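Local coordinates for uncharacterized protein MJ0764 (Methanocaldococcus jannaschii, PDB 2B8M), which is of unknown function but has the double-stranded beta-helix fold of RmlC-like cupins and may act as a two-fold symmetric dimer, at the interface of chains A and B. Residues are numbered along the deposited sequence; one frame, centred on the assembly and turned at random. Chains: chain A/B, Hypothetical protein MJ0764.

The interface of chains A and B. Residues chain A 7, 22, 24, 27, 29, 99; chain B 50, 52, 75, 99.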
ATOM      1  N   TYR A   7      11.406  -2.500  -5.811  1.00 19.73           N
ATOM      2  CA  TYR A   7      11.832  -2.237  -4.452  1.00 19.25           C
ATOM      3  C   TYR A   7      11.597  -3.511  -3.675  1.00 20.70           C
ATOM      4  O   TYR A   7      10.665  -4.281  -3.969  1.00 23.85           O
ATOM      5  CB  TYR A   7      10.944  -1.157  -3.815  1.00 18.39           C
ATOM      6  CG  TYR A   7      10.918   0.144  -4.561  1.00 18.56           C
ATOM      7  CD1 TYR A   7      10.170   0.292  -5.749  1.00 18.34           C
ATOM      8  CD2 TYR A   7      11.639   1.268  -4.086  1.00 22.97           C
ATOM      9  CE1 TYR A   7      10.181   1.546  -6.478  1.00 19.79           C
ATOM     10  CE2 TYR A   7      11.624   2.485  -4.771  1.00 21.47           C
ATOM     11  CZ  TYR A   7      10.907   2.609  -5.968  1.00 21.76           C
ATOM     12  OH  TYR A   7      10.877   3.825  -6.622  1.00 23.56           O
ATOM     13  N   VAL A  22       9.707   4.042  -1.349  1.00 20.35           N
ATOM     14  CA  VAL A  22       9.263   4.738  -2.551  1.00 18.42           C
ATOM     15  C   VAL A  22       9.099   6.214  -2.208  1.00 19.79           C
ATOM     16  O   VAL A  22       8.426   6.554  -1.214  1.00 20.55           O
ATOM     17  CB  VAL A  22       7.929   4.185  -3.073  1.00 20.79           C
ATOM     18  CG1 VAL A  22       7.444   4.964  -4.310  1.00 22.80           C
ATOM     19  CG2 VAL A  22       8.046   2.709  -3.403  1.00 20.16           C
ATOM     20  N   THR A  24       8.624   9.358  -4.806  1.00 19.63           N
ATOM     21  CA  THR A  24       8.569   9.889  -6.153  1.00 21.07           C
ATOM     22  C   THR A  24       7.891  11.249  -6.167  1.00 23.51           C
ATOM     23  O   THR A  24       7.404  11.717  -5.136  1.00 25.59           O
ATOM     24  CB  THR A  24       7.796   8.949  -7.119  1.00 21.26           C
ATOM     25  OG1 THR A  24       6.390   9.091  -6.957  1.00 23.19           O
ATOM     26  CG2 THR A  24       8.185   7.516  -6.931  1.00 21.97           C
ATOM     27  N   VAL A  27       4.157  10.155  -5.099  1.00 16.98           N
ATOM     28  CA  VAL A  27       3.745   9.287  -3.989  1.00 17.61           C
ATOM     29  C   VAL A  27       4.942   8.909  -3.117  1.00 20.84           C
ATOM     30  O   VAL A  27       6.071   8.855  -3.577  1.00 19.35           O
ATOM     31  CB  VAL A  27       3.041   7.969  -4.465  1.00 18.67           C
ATOM     32  CG1 VAL A  27       4.063   6.932  -4.940  1.00 20.64           C
ATOM     33  CG2 VAL A  27       2.169   7.315  -3.395  1.00 20.94           C
ATOM     34  N   ILE A  29       5.775   5.644  -0.349  1.00 19.82           N
ATOM     35  CA  ILE A  29       5.343   4.390   0.240  1.00 19.71           C
ATOM     36  C   ILE A  29       6.438   3.880   1.167  1.00 20.32           C
ATOM     37  O   ILE A  29       7.564   3.620   0.751  1.00 19.55           O
ATOM     38  CB  ILE A  29       4.970   3.317  -0.831  1.00 19.52           C
ATOM     39  CG1 ILE A  29       3.968   3.866  -1.862  1.00 19.55           C
ATOM     40  CG2 ILE A  29       4.415   2.057  -0.139  1.00 20.49           C
ATOM     41  CD1 ILE A  29       3.624   2.927  -2.966  1.00 21.94           C
ATOM     42  N   VAL A  99       1.114   5.003   2.808  1.00 21.66           N
ATOM     43  CA  VAL A  99       0.986   5.527   1.468  1.00 19.92           C
ATOM     44  C   VAL A  99       0.663   7.001   1.615  1.00 19.62           C
ATOM     45  O   VAL A  99      -0.264   7.390   2.322  1.00 21.53           O
ATOM     46  CB  VAL A  99      -0.137   4.820   0.686  1.00 20.93           C
ATOM     47  CG1 VAL A  99      -0.392   5.531  -0.652  1.00 24.06           C
ATOM     48  CG2 VAL A  99       0.156   3.347   0.528  1.00 24.57           C
TER
ATOM     49  N   HIS B  50       1.953   1.515  -8.210  1.00 19.96           N
ATOM     50  CA  HIS B  50       2.782   0.641  -7.393  1.00 18.31           C
ATOM     51  C   HIS B  50       1.998  -0.545  -6.869  1.00 21.50           C
ATOM     52  O   HIS B  50       0.902  -0.392  -6.333  1.00 22.55           O
ATOM     53  CB  HIS B  50       3.442   1.375  -6.223  1.00 18.15           C
ATOM     54  CG  HIS B  50       4.454   2.380  -6.633  1.00 22.33           C
ATOM     55  ND1 HIS B  50       4.105   3.657  -7.012  1.00 19.34           N
ATOM     56  CD2 HIS B  50       5.802   2.294  -6.774  1.00 23.75           C
ATOM     57  CE1 HIS B  50       5.206   4.329  -7.322  1.00 19.39           C
ATOM     58  NE2 HIS B  50       6.237   3.513  -7.233  1.00 23.09           N
ATOM     59  N   ILE B  52       2.064  -3.642  -4.419  1.00 20.10           N
ATOM     60  CA  ILE B  52       2.701  -4.076  -3.179  1.00 20.30           C
ATOM     61  C   ILE B  52       2.347  -5.540  -2.947  1.00 19.75           C
ATOM     62  O   ILE B  52       1.217  -5.883  -2.580  1.00 20.73           O
ATOM     63  CB  ILE B  52       2.247  -3.201  -1.968  1.00 19.15           C
ATOM     64  CG1 ILE B  52       2.537  -1.710  -2.192  1.00 20.36           C
ATOM     65  CG2 ILE B  52       2.928  -3.724  -0.720  1.00 20.26           C
ATOM     66  CD1 ILE B  52       1.846  -0.781  -1.212  1.00 21.85           C
ATOM     67  N   ILE B  75       7.781  -4.378  -4.092  1.00 18.45           N
ATOM     68  CA  ILE B  75       6.902  -3.337  -4.553  1.00 18.60           C
ATOM     69  C   ILE B  75       7.376  -3.028  -5.946  1.00 18.64           C
ATOM     70  O   ILE B  75       8.562  -2.770  -6.153  1.00 20.49           O
ATOM     71  CB  ILE B  75       6.988  -2.080  -3.684  1.00 19.45           C
ATOM     72  CG1 ILE B  75       6.615  -2.392  -2.254  1.00 22.35           C
ATOM     73  CG2 ILE B  75       6.162  -0.940  -4.301  1.00 19.42           C
ATOM     74  CD1 ILE B  75       6.763  -1.198  -1.345  1.00 21.04           C
ATOM     75  N   VAL B  99      -1.541   0.801  -5.580  1.00 21.66           N
ATOM     76  CA  VAL B  99      -1.552   2.180  -5.149  1.00 19.92           C
ATOM     77  C   VAL B  99      -1.399   3.020  -6.402  1.00 19.62           C
ATOM     78  O   VAL B  99      -0.487   2.825  -7.201  1.00 21.53           O
ATOM     79  CB  VAL B  99      -0.400   2.480  -4.173  1.00 20.93           C
ATOM     80  CG1 VAL B  99      -0.307   3.988  -3.895  1.00 24.06           C
ATOM     81  CG2 VAL B  99      -0.523   1.652  -2.916  1.00 24.57           C
TER
HETATM   82  O   HOH W   1       8.683   4.253  -8.184  1.00 14.68           O
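A:Tyr7 and B:Ile75 join strands 5-8 and 74-78 in an antiparallel bridge at a two-fold symmetric sheet-to-sheet interface, which ties together two RmlC-like cupin barrels, each a double-stranded beta-helix, into what may be the biological dimer. The pair is a worked example of an interface that combines an edge-strand bridge with apolar side-chain contacts; the symmetry repeats it with the chains exchanged. A:Tyr7 N donates to B:Ile75 O at 2.9 Å, and B:Ile75 N returns a bond to A:Tyr7 O. The same B:Ile75 carbonyl oxygen lies in plane at the edge of the A:Tyr7 ring, while A:Val22 CG2 sits over the centre of one face, 3.7 Å above the plane, and holds the ring from that side. At the far end of the ring, the phenol OH of A:Tyr7 reaches water 1 at 2.7 Å. This water lies in the plane of the B:His50 imidazole, at its edge, and meets its NE2, also at 2.7 Å, in a nearly straight bond (168° at H), giving NE2 a polar partner beside the aliphatic A:Val22 and A:Val27. Three chain A side chains line one side of that imidazole. A:Val22 comes tip to tip, its CG1 anti to the backbone N (chi1 178°) and above the plane, 3.5 Å from NE2 of B:His50. A:Val27 slides past in the opposite direction, its CG1 towards the CE1 edge and 3.7 Å from CE1 of B:His50, whereas A:Ile29 crosses obliquely, its CD1 back towards CG and 3.6 Å from CB of B:His50. An alanine in place of B:His50 would probably leave water 1 without its imidazole partner and open a gap beside the methyls of A:Val22 and A:Val27. On its other branch, A:Ile29 points CG2 at CD1 of B:Ile52, tip to tip, and also approaches CD1 of B:Ile75. Near the two-fold axis the valines of strand 93-100 meet head-on, with CG1 of A:Val99 3.6 Å from CG1 of B:Val99 and the CG2 methyls similarly paired.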